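Local structure of malonyl CoA-acyl carrier protein transacylase (Mycobacterium tuberculosis, 2QC3) at residues N158-Q162 against I278-E282. The protein transfers the malonyl group from coenzyme A to the acyl carrier protein, supplying malonyl-ACP for fatty acid biosynthesis. Residues are numbered along the deposited sequence; the frame is centred on the assembly and turned at random.
Sequences NAAGQ and IAKRE
Gln162, its CG anti to the carbonyl carbon (chi1 -68°) and its chain extended beyond, carries its amide across to helix 275-282, where the bend of Arg281 at chi3 (-71°) turns one guanidinium face to meet it. Gln162 NE2 stands over that face, 3.3 Å from NH2 of Arg281, the two planes nearly perpendicular at 87°. Both are donors, so this is contact without a bond. The amide's other end, Gln162 OE1, rests 3.9 Å from CD1 of Ile278. That isoleucine sends its second branch to the strand: CG2 lies 3.4 Å from the backbone O of Asn158 and 4.4 Å from CB of Ala159. A water ties the turn to a helix side chain, accepting from Ala160 N (2.9 Å) and donating to Glu282 OE1 (2.7 Å), while Glu282 OE2 salt-bridges Arg259. The strand side is a tight hairpin, a type II turn from Ala159 to Gln162 with a classic beta bulge in which Asn158 N and, weakly, Ala159 N both bond to Gln162 O. It links the small mixed sheet to a helix of the parallel-sheet part; the Asn158 side chain lies about 7 Å from that of Ser92, the probable active-site serine. Between these segments the direct touch is van der Waals, and one water supplies a polar link.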
loop_
_atom_site.group_PDB
_atom_site.type_symbol
_atom_site.label_atom_id
_atom_site.label_comp_id
_atom_site.label_asym_id
_atom_site.label_seq_id
_atom_site.Cartn_x
_atom_site.Cartn_y
_atom_site.Cartn_z
ATOM N N ASN A 158 5.762 10.887 2.262
ATOM C CA ASN A 158 5.932 9.846 3.267
ATOM C C ASN A 158 6.429 10.278 4.642
ATOM O O ASN A 158 6.060 9.673 5.648
ATOM C CB ASN A 158 6.835 8.748 2.705
ATOM C CG ASN A 158 6.218 8.047 1.515
ATOM O OD1 ASN A 158 5.022 7.766 1.507
ATOM N ND2 ASN A 158 7.032 7.744 0.507
ATOM N N ALA A 159 7.263 11.313 4.675
ATOM C CA ALA A 159 7.812 11.857 5.916
ATOM C C ALA A 159 8.657 13.071 5.540
ATOM O O ALA A 159 8.919 13.305 4.359
ATOM C CB ALA A 159 8.684 10.799 6.620
ATOM N N ALA A 160 9.087 13.848 6.527
ATOM C CA ALA A 160 9.915 15.012 6.226
ATOM C C ALA A 160 11.150 14.536 5.458
ATOM O O ALA A 160 11.832 13.606 5.878
ATOM C CB ALA A 160 10.330 15.718 7.515
ATOM N N GLY A 161 11.425 15.162 4.318
ATOM C CA GLY A 161 12.579 14.760 3.531
ATOM C C GLY A 161 12.399 13.441 2.799
ATOM O O GLY A 161 13.356 12.899 2.257
ATOM N N GLN A 162 11.183 12.908 2.790
ATOM C CA GLN A 162 10.924 11.652 2.093
ATOM C C GLN A 162 9.717 11.817 1.187
ATOM O O GLN A 162 8.570 11.681 1.622
ATOM C CB GLN A 162 10.682 10.508 3.081
ATOM C CG GLN A 162 11.917 10.114 3.883
ATOM C CD GLN A 162 11.690 8.872 4.722
ATOM O OE1 GLN A 162 11.283 7.833 4.205
ATOM N NE2 GLN A 162 11.959 8.970 6.019
ATOM N N ILE A 278 9.092 4.391 9.151
ATOM C CA ILE A 278 8.530 5.721 8.969
ATOM C C ILE A 278 7.637 6.048 10.163
ATOM O O ILE A 278 7.739 7.128 10.731
ATOM C CB ILE A 278 7.696 5.821 7.661
ATOM C CG1 ILE A 278 8.617 5.994 6.454
ATOM C CG2 ILE A 278 6.777 7.028 7.722
ATOM C CD1 ILE A 278 9.766 5.022 6.394
ATOM N N ALA A 279 6.784 5.099 10.549
ATOM C CA ALA A 279 5.869 5.287 11.672
ATOM C C ALA A 279 6.595 5.508 13.001
ATOM O O ALA A 279 6.090 6.217 13.876
ATOM C CB ALA A 279 4.936 4.092 11.788
ATOM N N LYS A 280 7.771 4.902 13.146
ATOM C CA LYS A 280 8.574 5.040 14.363
ATOM C C LYS A 280 8.975 6.485 14.605
ATOM O O LYS A 280 8.922 6.974 15.730
ATOM C CB LYS A 280 9.874 4.232 14.261
ATOM C CG LYS A 280 9.786 2.757 14.558
ATOM C CD LYS A 280 11.140 2.127 14.286
ATOM C CE LYS A 280 11.180 0.665 14.666
ATOM N NZ LYS A 280 11.106 0.446 16.121
ATOM N N ARG A 281 9.396 7.153 13.537
ATOM C CA ARG A 281 9.863 8.527 13.628
ATOM C C ARG A 281 8.903 9.489 14.320
ATOM O O ARG A 281 9.338 10.399 15.025
ATOM C CB ARG A 281 10.222 9.052 12.233
ATOM C CG ARG A 281 11.059 10.320 12.265
ATOM C CD ARG A 281 11.494 10.791 10.876
ATOM N NE ARG A 281 12.497 9.929 10.251
ATOM C CZ ARG A 281 12.220 8.846 9.528
ATOM N NH1 ARG A 281 10.963 8.477 9.325
ATOM N NH2 ARG A 281 13.205 8.135 8.997
ATOM N N GLU A 282 7.602 9.291 14.132
ATOM C CA GLU A 282 6.620 10.174 14.749
ATOM C C GLU A 282 6.087 9.586 16.049
ATOM O O GLU A 282 5.707 10.319 16.963
ATOM C CB GLU A 282 5.458 10.439 13.787
ATOM C CG GLU A 282 5.884 10.753 12.355
ATOM C CD GLU A 282 6.892 11.880 12.258
ATOM O OE1 GLU A 282 7.477 12.056 11.167
ATOM O OE2 GLU A 282 7.098 12.593 13.263
HETATM O O HOH W 1 8.923 13.445 9.346
#